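Long-range contacts in lovastatin nonaketide synthase, polyketide synthase component (Aspergillus terreus, PDB 7CPX), which builds the nonaketide precursor of lovastatin, dihydromonacolin L, from malonyl-CoA, NADPH and S-adenosyl-L-methionine while the growing chain stays tethered to its carrier domain: residues S558-F563 with K840-G845; S657-C662 with K816-N821; D1497-P1502 with L1521-D1526; H1533-L1538 with T1617-A1622. The protein carries 2 engineered substitutions. All blocks are in the same frame, centred on the assembly; numbering follows the deposited sequence.

Interaction 1 of 4, residues S558-F563 with K840-G845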
loop_
_atom_site.group_PDB
_atom_site.type_symbol
_atom_site.label_atom_id
_atom_site.label_comp_id
_atom_site.label_asym_id
_atom_site.label_seq_id
_atom_site.Cartn_x
_atom_site.Cartn_y
_atom_site.Cartn_z
ATOM N N SER A 558 -60.050 2.830 33.402
ATOM C CA SER A 558 -61.063 3.636 34.075
ATOM C C SER A 558 -61.999 4.265 33.048
ATOM O O SER A 558 -61.579 5.104 32.237
ATOM C CB SER A 558 -60.402 4.710 34.936
ATOM O OG SER A 558 -59.452 5.445 34.188
ATOM N N VAL A 559 -63.270 3.867 33.094
ATOM C CA VAL A 559 -64.282 4.358 32.172
ATOM C C VAL A 559 -65.443 4.939 32.964
ATOM O O VAL A 559 -65.741 4.509 34.083
ATOM C CB VAL A 559 -64.790 3.251 31.222
ATOM C CG1 VAL A 559 -65.628 2.238 31.984
ATOM C CG2 VAL A 559 -65.588 3.855 30.079
ATOM N N LEU A 560 -66.097 5.929 32.367
ATOM C CA LEU A 560 -67.300 6.544 32.912
ATOM C C LEU A 560 -68.492 6.087 32.082
ATOM O O LEU A 560 -68.530 6.316 30.868
ATOM C CB LEU A 560 -67.187 8.069 32.904
ATOM C CG LEU A 560 -68.481 8.852 33.136
ATOM C CD1 LEU A 560 -69.136 8.446 34.444
ATOM C CD2 LEU A 560 -68.211 10.347 33.114
ATOM N N GLY A 561 -69.457 5.448 32.733
ATOM C CA GLY A 561 -70.624 4.942 32.038
ATOM C C GLY A 561 -71.729 5.968 31.915
ATOM O O GLY A 561 -72.444 6.240 32.884
ATOM N N ILE A 562 -71.876 6.551 30.728
ATOM C CA ILE A 562 -72.930 7.516 30.443
ATOM C C ILE A 562 -74.074 6.764 29.784
ATOM O O ILE A 562 -73.909 6.198 28.700
ATOM C CB ILE A 562 -72.416 8.648 29.542
ATOM C CG1 ILE A 562 -71.335 9.441 30.277
ATOM C CG2 ILE A 562 -73.561 9.542 29.100
ATOM C CD1 ILE A 562 -69.948 9.251 29.702
ATOM N N PHE A 563 -75.238 6.761 30.424
ATOM C CA PHE A 563 -76.328 5.874 30.046
ATOM C C PHE A 563 -77.381 6.642 29.255
ATOM O O PHE A 563 -77.903 7.659 29.726
ATOM C CB PHE A 563 -76.928 5.228 31.292
ATOM C CG PHE A 563 -76.040 4.185 31.901
ATOM C CD1 PHE A 563 -74.893 4.552 32.584
ATOM C CD2 PHE A 563 -76.339 2.840 31.776
ATOM C CE1 PHE A 563 -74.066 3.599 33.137
ATOM C CE2 PHE A 563 -75.515 1.881 32.331
ATOM C CZ PHE A 563 -74.376 2.262 33.010
ATOM N N LYS A 840 -60.748 12.662 38.962
ATOM C CA LYS A 840 -59.942 13.290 37.918
ATOM C C LYS A 840 -59.066 12.284 37.181
ATOM O O LYS A 840 -58.714 12.504 36.017
ATOM C CB LYS A 840 -59.067 14.389 38.520
ATOM C CG LYS A 840 -59.838 15.484 39.236
ATOM C CD LYS A 840 -58.911 16.603 39.685
ATOM C CE LYS A 840 -59.651 17.653 40.498
ATOM N NZ LYS A 840 -60.177 17.099 41.776
ATOM N N ALA A 841 -58.706 11.179 37.832
ATOM C CA ALA A 841 -57.924 10.128 37.188
ATOM C C ALA A 841 -58.720 9.346 36.150
ATOM O O ALA A 841 -58.190 8.366 35.612
ATOM C CB ALA A 841 -57.371 9.171 38.245
ATOM N N LEU A 842 -59.958 9.738 35.853
ATOM C CA LEU A 842 -60.733 9.053 34.829
ATOM C C LEU A 842 -60.024 9.146 33.485
ATOM O O LEU A 842 -59.412 10.166 33.155
ATOM C CB LEU A 842 -62.132 9.661 34.730
ATOM C CG LEU A 842 -63.045 9.075 33.649
ATOM C CD1 LEU A 842 -63.341 7.609 33.928
ATOM C CD2 LEU A 842 -64.330 9.876 33.550
ATOM N N ASP A 843 -60.114 8.071 32.704
ATOM C CA ASP A 843 -59.426 7.973 31.424
ATOM C C ASP A 843 -60.368 8.056 30.234
ATOM O O ASP A 843 -60.122 8.837 29.310
ATOM C CB ASP A 843 -58.628 6.663 31.362
ATOM C CG ASP A 843 -57.545 6.591 32.421
ATOM O OD1 ASP A 843 -56.872 7.616 32.654
ATOM O OD2 ASP A 843 -57.375 5.512 33.026
ATOM N N ILE A 844 -61.448 7.273 30.225
ATOM C CA ILE A 844 -62.328 7.186 29.066
ATOM C C ILE A 844 -63.778 7.259 29.532
ATOM O O ILE A 844 -64.083 7.133 30.717
ATOM C CB ILE A 844 -62.065 5.900 28.250
ATOM C CG1 ILE A 844 -62.963 5.831 27.012
ATOM C CG2 ILE A 844 -62.244 4.666 29.122
ATOM C CD1 ILE A 844 -62.492 4.837 25.978
ATOM N N GLY A 845 -64.668 7.505 28.585
ATOM C CA GLY A 845 -66.097 7.431 28.842
ATOM C C GLY A 845 -66.795 6.680 27.731
ATOM O O GLY A 845 -66.453 6.825 26.557
#
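Val-559 and Ile-844 are paired residues of neighbouring parallel strands, 558-563 and 844-848, in the five-stranded parallel sheet of the malonyl-CoA:ACP transacylase domain. Their side chains emerge on the same face and cross obliquely, Val-559 CG2 lying 3.6 Å from Ile-844 CG2. With CG1 of Ile-844 anti to the backbone N (chi1 -178°), the CG2 methyl is the branch left beside Val-559. Beta-branched residues suit a strand buried on this side, where Ile-844 also packs on Leu-894 and Phe-898 of helix 883-898. On the face of Leu-560 the partner is Leu-842, from the loop leading into the second strand. These two leucines stand at about a right angle, with Leu-842 CD2 3.4 Å from Leu-560 CB, and both rest on Val-836 of helix 828-838. Backbone bonds set the register: Ile-844 N donates to Ser-558 O at 3.0 Å, and Leu-560 N to Ile-844 O at 2.9 Å. Asp-843 N adds a weak bond to the same Ser-558 O. Gly-845, lacking a side chain, leaves its place on the Leu-560 face to Ile-562, whose CD1 sits 4.3 Å from Gly-845 CA.

Interaction 2 of 4, residues S657-C662 with K816-N821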
loop_
_atom_site.group_PDB
_atom_site.type_symbol
_atom_site.label_atom_id
_atom_site.label_comp_id
_atom_site.label_asym_id
_atom_site.label_seq_id
_atom_site.Cartn_x
_atom_site.Cartn_y
_atom_site.Cartn_z
ATOM N N SER A 657 -84.758 5.429 30.879
ATOM C CA SER A 657 -84.032 4.165 30.894
ATOM C C SER A 657 -82.579 4.371 31.297
ATOM O O SER A 657 -82.016 3.571 32.055
ATOM C CB SER A 657 -84.114 3.498 29.520
ATOM O OG SER A 657 -85.459 3.234 29.160
ATOM N N GLY A 658 -81.965 5.454 30.825
ATOM C CA GLY A 658 -80.574 5.731 31.120
ATOM C C GLY A 658 -80.307 5.738 32.608
ATOM O O GLY A 658 -79.191 5.453 33.050
ATOM N N GLU A 659 -81.331 6.063 33.396
ATOM C CA GLU A 659 -81.186 5.995 34.845
ATOM C C GLU A 659 -81.318 4.560 35.337
ATOM O O GLU A 659 -80.441 4.057 36.050
ATOM C CB GLU A 659 -82.223 6.897 35.518
ATOM C CG GLU A 659 -81.846 7.348 36.923
ATOM C CD GLU A 659 -81.710 6.195 37.899
ATOM O OE1 GLU A 659 -82.576 5.295 37.884
ATOM O OE2 GLU A 659 -80.730 6.185 38.673
ATOM N N ILE A 660 -82.391 3.874 34.938
ATOM C CA ILE A 660 -82.686 2.560 35.505
ATOM C C ILE A 660 -81.513 1.615 35.276
ATOM O O ILE A 660 -80.984 1.008 36.214
ATOM C CB ILE A 660 -83.986 1.996 34.905
ATOM C CG1 ILE A 660 -85.164 2.927 35.208
ATOM C CG2 ILE A 660 -84.255 0.600 35.449
ATOM C CD1 ILE A 660 -86.434 2.583 34.452
ATOM N N ALA A 661 -81.058 1.518 34.025
ATOM C CA ALA A 661 -79.913 0.665 33.734
ATOM C C ALA A 661 -78.694 1.109 34.528
ATOM O O ALA A 661 -77.961 0.276 35.074
ATOM C CB ALA A 661 -79.614 0.679 32.234
ATOM N N CYS A 662 -78.475 2.423 34.623
ATOM C CA CYS A 662 -77.343 2.917 35.395
ATOM C C CYS A 662 -77.429 2.452 36.841
ATOM O O CYS A 662 -76.404 2.169 37.473
ATOM C CB CYS A 662 -77.282 4.442 35.322
ATOM S SG CYS A 662 -75.801 5.155 36.071
ATOM N N LYS A 816 -89.196 6.728 45.508
ATOM C CA LYS A 816 -89.325 8.119 45.092
ATOM C C LYS A 816 -88.237 8.506 44.101
ATOM O O LYS A 816 -88.460 9.361 43.240
ATOM C CB LYS A 816 -89.291 9.036 46.314
ATOM C CG LYS A 816 -90.438 8.796 47.281
ATOM C CD LYS A 816 -90.402 9.758 48.455
ATOM C CE LYS A 816 -91.571 9.521 49.399
ATOM N NZ LYS A 816 -91.558 10.455 50.557
ATOM N N TYR A 817 -87.058 7.888 44.195
ATOM C CA TYR A 817 -86.018 8.146 43.205
ATOM C C TYR A 817 -86.419 7.615 41.834
ATOM O O TYR A 817 -86.229 8.292 40.815
ATOM C CB TYR A 817 -84.699 7.522 43.658
ATOM C CG TYR A 817 -83.563 7.732 42.685
ATOM C CD1 TYR A 817 -83.220 9.006 42.254
ATOM C CD2 TYR A 817 -82.827 6.658 42.203
ATOM C CE1 TYR A 817 -82.183 9.205 41.368
ATOM C CE2 TYR A 817 -81.786 6.847 41.317
ATOM C CZ TYR A 817 -81.468 8.123 40.902
ATOM O OH TYR A 817 -80.432 8.322 40.018
ATOM N N TRP A 818 -86.982 6.406 41.787
ATOM C CA TRP A 818 -87.440 5.865 40.513
ATOM C C TRP A 818 -88.594 6.684 39.950
ATOM O O TRP A 818 -88.777 6.744 38.729
ATOM C CB TRP A 818 -87.848 4.402 40.683
ATOM C CG TRP A 818 -86.780 3.557 41.313
ATOM C CD1 TRP A 818 -86.623 3.294 42.642
ATOM C CD2 TRP A 818 -85.720 2.867 40.641
ATOM N NE1 TRP A 818 -85.532 2.483 42.840
ATOM C CE2 TRP A 818 -84.959 2.206 41.626
ATOM C CE3 TRP A 818 -85.339 2.744 39.301
ATOM C CZ2 TRP A 818 -83.844 1.433 41.315
ATOM C CZ3 TRP A 818 -84.230 1.975 38.995
ATOM C CH2 TRP A 818 -83.496 1.331 39.998
ATOM N N LYS A 819 -89.388 7.312 40.822
ATOM C CA LYS A 819 -90.415 8.236 40.348
ATOM C C LYS A 819 -89.791 9.506 39.780
ATOM O O LYS A 819 -90.172 9.968 38.697
ATOM C CB LYS A 819 -91.377 8.571 41.487
ATOM C CG LYS A 819 -92.332 9.715 41.185
ATOM C CD LYS A 819 -93.365 9.878 42.286
ATOM C CE LYS A 819 -94.227 11.109 42.060
ATOM N NZ LYS A 819 -95.262 11.266 43.117
ATOM N N ASP A 820 -88.826 10.085 40.498
ATOM C CA ASP A 820 -88.120 11.258 40.003
ATOM C C ASP A 820 -87.416 10.974 38.686
ATOM O O ASP A 820 -87.147 11.910 37.924
ATOM C CB ASP A 820 -87.102 11.733 41.041
ATOM C CG ASP A 820 -87.748 12.124 42.354
ATOM O OD1 ASP A 820 -88.991 12.044 42.454
ATOM O OD2 ASP A 820 -87.014 12.511 43.286
ATOM N N ASN A 821 -87.104 9.706 38.412
ATOM C CA ASN A 821 -86.481 9.355 37.139
ATOM C C ASN A 821 -87.266 9.932 35.969
ATOM O O ASN A 821 -86.679 10.402 34.987
ATOM C CB ASN A 821 -86.372 7.836 37.010
ATOM C CG ASN A 821 -85.735 7.407 35.703
ATOM O OD1 ASN A 821 -84.951 8.148 35.109
ATOM N ND2 ASN A 821 -86.075 6.208 35.244
#
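Tyr-817 meets Glu-659 tip to tip where helix 815-820 packs against helix 657-665; the short axes run roughly antiparallel, their N-to-C directions 147° apart and 10.6 Å at closest approach. Tyr-817 OH donates to Glu-659 OE2 at 2.5 Å, approaching from above the carboxylate plane, which stands steeply against the ring. Ser-799 OG is a second hydrogen-bond partner of the same hydroxyl. On the glutamate side, CG lies anti to the backbone N (chi1 -157°), a step that carries Glu-659 CG out to 3.5 Å from Tyr-817 OH. One residue on, Trp-818 supplies a broad apolar surface: its CZ3 lies 3.8 Å from Ile-660 CG2, and Ile-677 of helix 671-682 packs against both residues. Last comes Asn-821, whose side chain crosses Ile-660 at about a right angle. Asn-821 ND2 lies 3.4 Å from Ile-660 CG1 and donates to Ser-656 O, while OD1 approaches Glu-659 CB. Ser-656 and Gly-658 fit the GxSxG nucleophile elbow expected of an acyltransferase, so Asn-821 ties the second helix to that turn. Chemically, carboxylate and phenol are both buried, the rim of Trp-818 beside OE1, so their hydrogen bond probably contributes more than at the surface.

Interaction 3 of 4, residues D1497-P1502 with L1521-D1526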
loop_
_atom_site.group_PDB
_atom_site.type_symbol
_atom_site.label_atom_id
_atom_site.label_comp_id
_atom_site.label_asym_id
_atom_site.label_seq_id
_atom_site.Cartn_x
_atom_site.Cartn_y
_atom_site.Cartn_z
ATOM N N ASP A 1497 60.627 -32.103 18.401
ATOM C CA ASP A 1497 61.879 -31.941 19.134
ATOM C C ASP A 1497 62.936 -32.740 18.386
ATOM O O ASP A 1497 62.959 -33.972 18.445
ATOM C CB ASP A 1497 61.730 -32.406 20.579
ATOM C CG ASP A 1497 62.981 -32.164 21.401
ATOM O OD1 ASP A 1497 63.949 -31.587 20.860
ATOM O OD2 ASP A 1497 62.997 -32.551 22.588
ATOM N N ILE A 1498 63.815 -32.036 17.668
ATOM C CA ILE A 1498 64.844 -32.716 16.887
ATOM C C ILE A 1498 65.709 -33.581 17.788
ATOM O O ILE A 1498 66.314 -34.553 17.323
ATOM C CB ILE A 1498 65.738 -31.731 16.090
ATOM C CG1 ILE A 1498 65.215 -30.291 16.139
ATOM C CG2 ILE A 1498 65.847 -32.190 14.645
ATOM C CD1 ILE A 1498 66.037 -29.311 15.332
ATOM N N ARG A 1499 65.776 -33.252 19.077
ATOM C CA ARG A 1499 66.500 -34.048 20.058
ATOM C C ARG A 1499 65.802 -35.363 20.373
ATOM O O ARG A 1499 66.371 -36.188 21.096
ATOM C CB ARG A 1499 66.677 -33.234 21.343
ATOM C CG ARG A 1499 67.280 -31.850 21.124
ATOM C CD ARG A 1499 66.991 -30.914 22.285
ATOM N NE ARG A 1499 67.306 -29.529 21.953
ATOM C CZ ARG A 1499 67.097 -28.496 22.759
ATOM N NH1 ARG A 1499 66.575 -28.653 23.964
ATOM N NH2 ARG A 1499 67.417 -27.274 22.342
ATOM N N ARG A 1500 64.595 -35.575 19.850
ATOM C CA ARG A 1500 63.791 -36.748 20.151
ATOM C C ARG A 1500 63.364 -37.418 18.852
ATOM O O ARG A 1500 63.293 -36.785 17.796
ATOM C CB ARG A 1500 62.558 -36.369 20.984
ATOM C CG ARG A 1500 61.630 -37.525 21.315
ATOM C CD ARG A 1500 60.411 -37.046 22.079
ATOM N NE ARG A 1500 59.451 -38.119 22.300
ATOM C CZ ARG A 1500 58.235 -37.947 22.801
ATOM N NH1 ARG A 1500 57.791 -36.748 23.141
ATOM N NH2 ARG A 1500 57.444 -39.004 22.960
ATOM N N SER A 1501 63.083 -38.713 18.945
ATOM C CA SER A 1501 62.651 -39.465 17.776
ATOM C C SER A 1501 61.348 -38.878 17.237
ATOM O O SER A 1501 60.424 -38.616 18.019
ATOM C CB SER A 1501 62.455 -40.938 18.130
ATOM O OG SER A 1501 61.995 -41.671 17.007
ATOM N N PRO A 1502 61.229 -38.656 15.923
ATOM C CA PRO A 1502 59.988 -38.056 15.409
ATOM C C PRO A 1502 58.810 -39.011 15.428
ATOM O O PRO A 1502 57.676 -38.577 15.669
ATOM C CB PRO A 1502 60.360 -37.647 13.975
ATOM C CG PRO A 1502 61.857 -37.768 13.897
ATOM C CD PRO A 1502 62.210 -38.853 14.848
ATOM N N LEU A 1521 69.739 -26.828 14.046
ATOM C CA LEU A 1521 70.567 -27.971 14.405
ATOM C C LEU A 1521 71.653 -27.600 15.405
ATOM O O LEU A 1521 72.162 -28.482 16.104
ATOM C CB LEU A 1521 71.199 -28.579 13.151
ATOM C CG LEU A 1521 70.224 -29.045 12.067
ATOM C CD1 LEU A 1521 70.976 -29.710 10.925
ATOM C CD2 LEU A 1521 69.174 -29.987 12.641
ATOM N N HIS A 1522 72.022 -26.321 15.486
ATOM C CA HIS A 1522 72.978 -25.872 16.489
ATOM C C HIS A 1522 72.347 -25.713 17.864
ATOM O O HIS A 1522 73.077 -25.544 18.847
ATOM C CB HIS A 1522 73.611 -24.544 16.067
ATOM C CG HIS A 1522 72.678 -23.378 16.151
ATOM N ND1 HIS A 1522 73.058 -22.155 16.662
ATOM C CD2 HIS A 1522 71.379 -23.246 15.789
ATOM C CE1 HIS A 1522 72.034 -21.322 16.613
ATOM N NE2 HIS A 1522 71.003 -21.959 16.086
ATOM N N ALA A 1523 71.018 -25.760 17.954
ATOM C CA ALA A 1523 70.306 -25.648 19.217
ATOM C C ALA A 1523 70.095 -26.999 19.889
ATOM O O ALA A 1523 69.372 -27.079 20.889
ATOM C CB ALA A 1523 68.957 -24.957 18.998
ATOM N N THR A 1524 70.705 -28.062 19.358
ATOM C CA THR A 1524 70.561 -29.401 19.902
ATOM C C THR A 1524 71.948 -30.016 20.056
ATOM O O THR A 1524 72.728 -30.027 19.085
ATOM C CB THR A 1524 69.689 -30.283 19.002
ATOM O OG1 THR A 1524 69.906 -31.662 19.326
ATOM C CG2 THR A 1524 70.024 -30.051 17.535
ATOM N N PRO A 1525 72.298 -30.528 21.241
ATOM C CA PRO A 1525 73.581 -31.229 21.388
ATOM C C PRO A 1525 73.587 -32.624 20.788
ATOM O O PRO A 1525 74.624 -33.295 20.835
ATOM C CB PRO A 1525 73.773 -31.282 22.910
ATOM C CG PRO A 1525 72.392 -31.297 23.452
ATOM C CD PRO A 1525 71.566 -30.452 22.520
ATOM N N ASP A 1526 72.469 -33.076 20.226
ATOM C CA ASP A 1526 72.343 -34.397 19.621
ATOM C C ASP A 1526 72.381 -34.301 18.098
ATOM O O ASP A 1526 71.636 -34.989 17.397
ATOM C CB ASP A 1526 71.058 -35.075 20.082
ATOM C CG ASP A 1526 70.837 -34.950 21.577
ATOM O OD1 ASP A 1526 70.557 -33.828 22.045
ATOM O OD2 ASP A 1526 70.944 -35.975 22.283
#
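An Asx turn that closes on Arg-1499 faces an ST turn that starts at Thr-1524, and the arginine and threonine side chains slide past each other in opposite directions. Thr-1524 OG1 lies 3.2 Å from Arg-1499 CG, so the aliphatic part of the arginine passes beside the hydroxyl. The chain is extended from CG to NE and carries the guanidinium on to the carbonyl of Ala-1523, at its edge, near its plane. The Arg-1499 NH2 to Ala-1523 O hydrogen bond is modelled at 2.4 Å, too short to trust. Both loops leave C-terminal ends of parallel strands, 1491-1493 and 1512-1518, in the Rossmann-like sheet of the methyltransferase domain, the edge where such enzymes hold S-adenosylmethionine. The side chain of Ile-1498 lies near, without touching, the probable GxGxxG turn, and its CD1 meets Leu-1521 CD2 at 4.2 Å, crossing at about a right angle. Aspartate and threonine suit the turns because short side chains can accept from a backbone N two residues on: Asp-1497 OD1 from Arg-1499 N at 3.0 Å, Thr-1524 OG1 from Asp-1526 N at 3.1 Å. Asp-1526, at the N-cap position of helix 1527-1537, directs OD2 into a salt bridge with Lys-1529.

Interaction 4 of 4, residues H1533-L1538 with T1617-A1622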
loop_
_atom_site.group_PDB
_atom_site.type_symbol
_atom_site.label_atom_id
_atom_site.label_comp_id
_atom_site.label_asym_id
_atom_site.label_seq_id
_atom_site.Cartn_x
_atom_site.Cartn_y
_atom_site.Cartn_z
ATOM N N HIS A 1533 67.210 -38.609 12.977
ATOM C CA HIS A 1533 65.760 -38.452 13.051
ATOM C C HIS A 1533 65.211 -37.865 11.757
ATOM O O HIS A 1533 64.194 -38.332 11.221
ATOM C CB HIS A 1533 65.408 -37.557 14.238
ATOM C CG HIS A 1533 65.796 -38.132 15.564
ATOM N ND1 HIS A 1533 66.004 -37.353 16.682
ATOM C CD2 HIS A 1533 66.016 -39.411 15.951
ATOM C CE1 HIS A 1533 66.335 -38.127 17.700
ATOM N NE2 HIS A 1533 66.349 -39.381 17.283
ATOM N N ALA A 1534 65.877 -36.831 11.242
ATOM C CA ALA A 1534 65.461 -36.239 9.976
ATOM C C ALA A 1534 65.464 -37.281 8.866
ATOM O O ALA A 1534 64.544 -37.325 8.041
ATOM C CB ALA A 1534 66.376 -35.070 9.619
ATOM N N ARG A 1535 66.493 -38.129 8.833
ATOM C CA ARG A 1535 66.503 -39.238 7.883
ATOM C C ARG A 1535 65.305 -40.149 8.103
ATOM O O ARG A 1535 64.655 -40.580 7.144
ATOM C CB ARG A 1535 67.797 -40.041 8.020
ATOM C CG ARG A 1535 67.939 -41.179 7.021
ATOM C CD ARG A 1535 67.843 -40.684 5.589
ATOM N NE ARG A 1535 68.177 -41.725 4.624
ATOM C CZ ARG A 1535 67.324 -42.636 4.175
ATOM N NH1 ARG A 1535 66.069 -42.676 4.593
ATOM N NH2 ARG A 1535 67.742 -43.532 3.286
ATOM N N SER A 1536 65.005 -40.456 9.365
ATOM C CA SER A 1536 63.880 -41.328 9.672
ATOM C C SER A 1536 62.585 -40.779 9.093
ATOM O O SER A 1536 61.756 -41.547 8.591
ATOM C CB SER A 1536 63.749 -41.505 11.185
ATOM O OG SER A 1536 64.933 -42.053 11.737
ATOM N N LEU A 1537 62.391 -39.462 9.152
ATOM C CA LEU A 1537 61.193 -38.866 8.575
ATOM C C LEU A 1537 61.266 -38.699 7.064
ATOM O O LEU A 1537 60.218 -38.668 6.410
ATOM C CB LEU A 1537 60.909 -37.501 9.209
ATOM C CG LEU A 1537 60.267 -37.503 10.600
ATOM C CD1 LEU A 1537 59.825 -36.097 10.973
ATOM C CD2 LEU A 1537 59.093 -38.472 10.682
ATOM N N LEU A 1538 62.462 -38.593 6.494
ATOM C CA LEU A 1538 62.595 -38.393 5.059
ATOM C C LEU A 1538 62.405 -39.700 4.304
ATOM O O LEU A 1538 62.880 -40.758 4.727
ATOM C CB LEU A 1538 63.965 -37.805 4.720
ATOM C CG LEU A 1538 64.153 -36.310 4.970
ATOM C CD1 LEU A 1538 65.584 -35.914 4.676
ATOM C CD2 LEU A 1538 63.193 -35.490 4.127
ATOM N N THR A 1617 71.297 -31.900 0.717
ATOM C CA THR A 1617 71.727 -33.291 0.724
ATOM C C THR A 1617 70.550 -34.193 0.394
ATOM O O THR A 1617 69.391 -33.811 0.565
ATOM C CB THR A 1617 72.318 -33.688 2.081
ATOM O OG1 THR A 1617 71.266 -33.825 3.045
ATOM C CG2 THR A 1617 73.299 -32.632 2.559
ATOM N N HIS A 1618 70.857 -35.397 -0.081
ATOM C CA HIS A 1618 69.840 -36.403 -0.341
ATOM C C HIS A 1618 69.825 -37.438 0.776
ATOM O O HIS A 1618 70.854 -37.735 1.389
ATOM C CB HIS A 1618 70.088 -37.106 -1.678
ATOM C CG HIS A 1618 70.343 -36.172 -2.818
ATOM N ND1 HIS A 1618 69.832 -34.893 -2.867
ATOM C CD2 HIS A 1618 71.064 -36.331 -3.953
ATOM C CE1 HIS A 1618 70.223 -34.307 -3.984
ATOM N NE2 HIS A 1618 70.972 -35.158 -4.661
ATOM N N ALA A 1619 68.640 -37.989 1.035
ATOM C CA ALA A 1619 68.487 -39.090 1.985
ATOM C C ALA A 1619 68.892 -40.373 1.268
ATOM O O ALA A 1619 68.064 -41.145 0.775
ATOM C CB ALA A 1619 67.060 -39.159 2.511
ATOM N N ILE A 1620 70.205 -40.601 1.213
ATOM C CA ILE A 1620 70.734 -41.657 0.364
ATOM C C ILE A 1620 70.186 -43.014 0.792
ATOM O O ILE A 1620 69.845 -43.241 1.961
ATOM C CB ILE A 1620 72.272 -41.656 0.383
ATOM C CG1 ILE A 1620 72.815 -42.379 -0.851
ATOM C CG2 ILE A 1620 72.791 -42.321 1.649
ATOM C CD1 ILE A 1620 74.286 -42.138 -1.100
ATOM N N ASP A 1621 70.108 -43.922 -0.172
ATOM C CA ASP A 1621 69.580 -45.265 0.015
ATOM C C ASP A 1621 70.158 -46.119 -1.112
ATOM O O ASP A 1621 71.166 -45.745 -1.721
ATOM C CB ASP A 1621 68.042 -45.239 0.041
ATOM C CG ASP A 1621 67.447 -46.465 0.706
ATOM O OD1 ASP A 1621 68.059 -47.549 0.608
ATOM O OD2 ASP A 1621 66.370 -46.345 1.325
ATOM N N ALA A 1622 69.547 -47.278 -1.367
ATOM C CA ALA A 1622 69.884 -48.065 -2.547
ATOM C C ALA A 1622 70.086 -47.141 -3.743
ATOM O O ALA A 1622 70.996 -47.346 -4.553
ATOM C CB ALA A 1622 68.788 -49.091 -2.840
#
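Arg-1535 reaches from the last turns of helix 1527-1537 to the chain that leaves strand 1614-1618, and Ala-1619 lies against its outer half. From CB the side chain runs out with CG anti to the backbone N (chi1 -177°). A bend at the next bond, chi2 57°, brings Arg-1535 CD down to 3.5 Å from Ala-1619 CB. NE is equally close to that methyl and gives a weak hydrogen bond to Gly-1594 O. Beyond it the guanidinium turns one face to Ala-1619, whose CB stands 3.4 Å above the plane, displaced toward the rim. A small residue fits here because the flat cation can come close over its methyl. At the tip, Arg-1535 NH2 donates to Ile-1620 O at 2.5 Å with an N-H...O angle of 156°. The acceptor lies in the guanidinium plane, while the donor stands above the plane of the carbonyl. Arg-1535 NH2 also forms a long salt bridge, 3.7 Å, with Asp-1621 OD2, so NH2 is met by one backbone oxygen and, more loosely, a carboxylate. Deeper in, Leu-1538 sets its CB 4.0 Å from Ala-1619 CB and continues the apolar packing onto Ile-1515 and Met-1544. Helix 1527-1537 makes the beta-alpha-beta crossover between parallel strands 1512-1518 and 1542-1547, and strand 1614-1618 lies antiparallel between 1542-1547 and 1600-1602. Such a reversed strand inserted into an otherwise parallel Rossmann-like sheet is the hallmark of the class I S-adenosylmethionine-dependent methyltransferase fold.

Overall arrangement
The four contacts form two pairs in separate catalytic domains. Interactions 1 and 2, centres about 20 Å apart, belong to the malonyl transacylase; Phe-563 packs on helix 657-665, its CD2 3.6 Å from Cys-662 N. Interaction 2 holds Gly-658 of the likely nucleophile elbow; interaction 1 brings the Ile-562 side chain near it. Interactions 3 and 4, centres about 16 Å apart, meet at helix 1527-1537, which holds part of interaction 4 and follows 1521-1526: His-1533 ND1 probably hydrogen-bonds Ile-1498 O at 2.9 Å, and Pro-1502 packs on Leu-1537. The pairs lie on opposite sides of the chain's centre, nearest atoms of interactions 1 and 3 about 123 Å apart. The bound NADP occupies neither domain, but the ketoreductase.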